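Local coordinates for protein RNA polymerase sigma factor (Bartonella quintana, PDB 5UXX) that probably directs RNA polymerase to promoter DNA as an ECF-subfamily sigma-70 factor, acting in transcription initiation, at residues 15-26 and 58-69. Numbering follows the deposited sequence.
Sequences VLPALRAFAISL and KAWLFTILRNEF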
# COMPACT_ATOMS: atom_id res chain seq x y z
N VAL A 15 1.77 -11.11 6.19
CA VAL A 15 1.87 -9.98 5.27
C VAL A 15 0.56 -9.19 5.21
O VAL A 15 0.56 -7.99 4.90
CB VAL A 15 2.23 -10.48 3.84
CG1 VAL A 15 2.39 -9.32 2.88
CG2 VAL A 15 3.50 -11.30 3.89
N LEU A 16 -0.54 -9.85 5.55
CA LEU A 16 -1.88 -9.28 5.42
C LEU A 16 -2.07 -7.90 6.07
O LEU A 16 -2.71 -7.03 5.47
CB LEU A 16 -2.91 -10.27 5.97
CG LEU A 16 -4.33 -10.16 5.40
CD1 LEU A 16 -4.29 -9.84 3.92
CD2 LEU A 16 -5.10 -11.45 5.65
N PRO A 17 -1.55 -7.68 7.30
CA PRO A 17 -1.71 -6.34 7.87
C PRO A 17 -1.01 -5.24 7.07
O PRO A 17 -1.56 -4.16 6.90
CB PRO A 17 -1.09 -6.47 9.26
CG PRO A 17 -1.19 -7.91 9.58
CD PRO A 17 -0.97 -8.61 8.29
N ALA A 18 0.20 -5.52 6.60
CA ALA A 18 0.95 -4.55 5.81
C ALA A 18 0.31 -4.37 4.44
O ALA A 18 0.33 -3.27 3.88
CB ALA A 18 2.40 -4.99 5.66
N LEU A 19 -0.25 -5.45 3.91
CA LEU A 19 -0.94 -5.42 2.63
C LEU A 19 -2.15 -4.49 2.69
O LEU A 19 -2.42 -3.74 1.75
CB LEU A 19 -1.37 -6.83 2.22
CG LEU A 19 -1.92 -6.99 0.80
CD1 LEU A 19 -0.84 -6.72 -0.23
CD2 LEU A 19 -2.51 -8.38 0.62
N ARG A 20 -2.87 -4.55 3.81
CA ARG A 20 -4.04 -3.70 4.02
C ARG A 20 -3.63 -2.23 4.16
O ARG A 20 -4.30 -1.34 3.63
CB ARG A 20 -4.82 -4.15 5.26
CG ARG A 20 -5.98 -3.25 5.62
CD ARG A 20 -6.74 -3.79 6.82
NE ARG A 20 -7.71 -2.83 7.34
CZ ARG A 20 -7.41 -1.88 8.23
NH1 ARG A 20 -6.18 -1.78 8.70
NH2 ARG A 20 -8.35 -1.05 8.65
N ALA A 21 -2.54 -1.99 4.88
CA ALA A 21 -2.02 -0.64 5.07
C ALA A 21 -1.59 -0.03 3.74
O ALA A 21 -1.74 1.17 3.51
CB ALA A 21 -0.86 -0.65 6.05
N PHE A 22 -1.06 -0.88 2.86
CA PHE A 22 -0.64 -0.45 1.53
C PHE A 22 -1.84 -0.02 0.70
O PHE A 22 -1.79 0.98 -0.01
CB PHE A 22 0.12 -1.58 0.83
CG PHE A 22 0.64 -1.20 -0.53
CD1 PHE A 22 1.44 -0.09 -0.70
CD2 PHE A 22 0.34 -1.98 -1.64
CE1 PHE A 22 1.92 0.25 -1.95
CE2 PHE A 22 0.81 -1.65 -2.89
CZ PHE A 22 1.61 -0.53 -3.05
N ALA A 23 -2.92 -0.79 0.79
CA ALA A 23 -4.14 -0.50 0.05
C ALA A 23 -4.77 0.82 0.50
O ALA A 23 -5.21 1.61 -0.33
CB ALA A 23 -5.14 -1.64 0.21
N ILE A 24 -4.80 1.04 1.81
CA ILE A 24 -5.38 2.25 2.37
C ILE A 24 -4.54 3.47 1.99
O ILE A 24 -5.07 4.52 1.64
CB ILE A 24 -5.50 2.16 3.91
CG1 ILE A 24 -6.60 1.16 4.28
CG2 ILE A 24 -5.80 3.52 4.52
CD1 ILE A 24 -6.63 0.80 5.75
N SER A 25 -3.22 3.32 2.03
CA SER A 25 -2.30 4.39 1.65
C SER A 25 -2.45 4.74 0.17
O SER A 25 -2.29 5.89 -0.23
CB SER A 25 -0.86 3.99 1.95
OG SER A 25 -0.68 3.68 3.32
N LEU A 26 -2.74 3.73 -0.64
CA LEU A 26 -2.81 3.88 -2.09
C LEU A 26 -4.15 4.42 -2.56
O LEU A 26 -4.22 5.15 -3.55
CB LEU A 26 -2.53 2.53 -2.76
CG LEU A 26 -1.55 2.50 -3.93
CD1 LEU A 26 -0.22 3.12 -3.53
CD2 LEU A 26 -1.35 1.07 -4.40
N LYS A 58 6.34 -10.73 -0.16
CA LYS A 58 5.68 -9.46 0.12
C LYS A 58 5.62 -8.60 -1.13
O LYS A 58 4.58 -8.00 -1.43
CB LYS A 58 6.41 -8.71 1.24
CG LYS A 58 5.63 -7.54 1.82
CD LYS A 58 6.46 -6.77 2.84
CE LYS A 58 6.97 -7.68 3.94
NZ LYS A 58 7.94 -6.99 4.83
N ALA A 59 6.72 -8.55 -1.87
CA ALA A 59 6.78 -7.79 -3.12
C ALA A 59 5.85 -8.40 -4.17
O ALA A 59 5.24 -7.69 -4.96
CB ALA A 59 8.20 -7.74 -3.64
N TRP A 60 5.75 -9.73 -4.16
CA TRP A 60 4.87 -10.45 -5.07
C TRP A 60 3.41 -10.10 -4.79
O TRP A 60 2.63 -9.87 -5.72
CB TRP A 60 5.09 -11.96 -4.94
CG TRP A 60 4.32 -12.78 -5.93
CD1 TRP A 60 4.59 -12.93 -7.26
CD2 TRP A 60 3.15 -13.57 -5.66
NE1 TRP A 60 3.67 -13.77 -7.84
CE2 TRP A 60 2.78 -14.17 -6.88
CE3 TRP A 60 2.39 -13.83 -4.52
CZ2 TRP A 60 1.67 -15.02 -6.99
CZ3 TRP A 60 1.30 -14.67 -4.63
CH2 TRP A 60 0.95 -15.25 -5.85
N LEU A 61 3.06 -10.05 -3.51
CA LEU A 61 1.69 -9.74 -3.09
C LEU A 61 1.35 -8.27 -3.36
O LEU A 61 0.25 -7.96 -3.82
CB LEU A 61 1.51 -10.06 -1.61
CG LEU A 61 1.53 -11.55 -1.26
CD1 LEU A 61 1.58 -11.75 0.25
CD2 LEU A 61 0.33 -12.25 -1.85
N PHE A 62 2.28 -7.38 -3.05
CA PHE A 62 2.09 -5.95 -3.26
C PHE A 62 1.91 -5.63 -4.75
O PHE A 62 1.16 -4.73 -5.11
CB PHE A 62 3.26 -5.15 -2.69
CG PHE A 62 3.12 -4.83 -1.23
CD1 PHE A 62 2.79 -5.81 -0.31
CD2 PHE A 62 3.33 -3.54 -0.77
CE1 PHE A 62 2.66 -5.51 1.04
CE2 PHE A 62 3.20 -3.23 0.57
CZ PHE A 62 2.87 -4.22 1.48
N THR A 63 2.61 -6.37 -5.59
CA THR A 63 2.51 -6.20 -7.04
C THR A 63 1.10 -6.50 -7.53
O THR A 63 0.56 -5.77 -8.37
CB THR A 63 3.51 -7.10 -7.79
OG1 THR A 63 4.84 -6.84 -7.32
CG2 THR A 63 3.45 -6.85 -9.29
N ILE A 64 0.51 -7.57 -7.01
CA ILE A 64 -0.85 -7.94 -7.38
C ILE A 64 -1.85 -6.87 -6.97
O ILE A 64 -2.72 -6.48 -7.76
CB ILE A 64 -1.26 -9.28 -6.74
CG1 ILE A 64 -0.38 -10.42 -7.28
CG2 ILE A 64 -2.73 -9.58 -6.99
CD1 ILE A 64 -0.63 -11.75 -6.62
N LEU A 65 -1.72 -6.37 -5.74
CA LEU A 65 -2.62 -5.34 -5.24
C LEU A 65 -2.44 -4.03 -6.01
O LEU A 65 -3.43 -3.39 -6.38
CB LEU A 65 -2.38 -5.10 -3.74
CG LEU A 65 -3.42 -4.24 -3.01
CD1 LEU A 65 -3.64 -4.76 -1.59
CD2 LEU A 65 -3.01 -2.78 -2.97
N ARG A 66 -1.19 -3.64 -6.24
CA ARG A 66 -0.89 -2.43 -7.00
C ARG A 66 -1.52 -2.45 -8.39
O ARG A 66 -2.14 -1.48 -8.81
CB ARG A 66 0.62 -2.25 -7.13
CG ARG A 66 1.01 -1.35 -8.29
CD ARG A 66 2.38 -1.68 -8.84
NE ARG A 66 2.54 -1.19 -10.21
CZ ARG A 66 2.96 0.04 -10.52
NH1 ARG A 66 3.28 0.90 -9.56
NH2 ARG A 66 3.07 0.40 -11.79
N ASN A 67 -1.38 -3.58 -9.08
CA ASN A 67 -1.86 -3.69 -10.45
C ASN A 67 -3.38 -3.74 -10.51
O ASN A 67 -3.99 -3.21 -11.43
CB ASN A 67 -1.26 -4.92 -11.14
CG ASN A 67 0.20 -4.73 -11.49
OD1 ASN A 67 0.66 -3.61 -11.74
ND2 ASN A 67 0.95 -5.83 -11.51
N GLU A 68 -3.98 -4.38 -9.51
CA GLU A 68 -5.43 -4.44 -9.42
C GLU A 68 -5.99 -3.05 -9.12
O GLU A 68 -7.05 -2.68 -9.64
CB GLU A 68 -5.87 -5.44 -8.35
CG GLU A 68 -7.37 -5.46 -8.09
CD GLU A 68 -8.18 -5.91 -9.30
OE1 GLU A 68 -7.60 -6.55 -10.20
OE2 GLU A 68 -9.39 -5.61 -9.35
N PHE A 69 -5.27 -2.29 -8.31
CA PHE A 69 -5.70 -0.94 -7.94
C PHE A 69 -5.73 -0.01 -9.14
O PHE A 69 -6.72 0.70 -9.36
CB PHE A 69 -4.79 -0.37 -6.85
CG PHE A 69 -4.95 1.11 -6.65
CD1 PHE A 69 -6.07 1.62 -6.01
CD2 PHE A 69 -3.99 2.00 -7.10
CE1 PHE A 69 -6.23 2.98 -5.83
CE2 PHE A 69 -4.14 3.36 -6.92
CZ PHE A 69 -5.26 3.85 -6.28
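Phe62 projects from segment 58-69 as a knob into a hole lined by Val15, Ala18, Leu19 and Phe22 of segment 15-26, a worked example of how two helices running in the same general direction interlock. Its ring lies in an offset stack on Phe22, with centroids 4.5 Å apart and planes inclined by 22°. CE2 of Phe62 comes within 3.4 Å of CG of Phe22, over one face of that ring. The Phe62 side chain leaves its backbone with CG anti to the carbonyl carbon (chi1 -86°), which swings the ring across to the other helix. CG1 of Val15 meets the ring edge, while CD1 of Leu19 lies 3.7 Å from CD1 of Phe62. One turn on, Leu65 splits its two methyls: its side chain and that of Leu19 run past each other in opposite directions, their CD1 atoms 3.7 Å apart, and CD2 reaches Phe22 CD2 at the same distance. Helix 33-46 packs on Leu65 with Leu36 and Thr40, and helix 115-125 touches Phe22 and Phe62, so two further helices cover this tight, mainly apolar centre.

The flank at Lys58 is looser and partly exposed; there only the aliphatic chain takes part, CG lying 3.8 Å from CG1 of Val15. Arg66 likewise gives its CB to the edge of the Phe22 ring, at 4.3 Å from CE2, while NH1 of its guanidinium makes a salt bridge to Glu119. With the segment axes 10.5 Å apart at their closest approach and crossing at -30°, the pair forms part of the helical core of sigma-70 region 2.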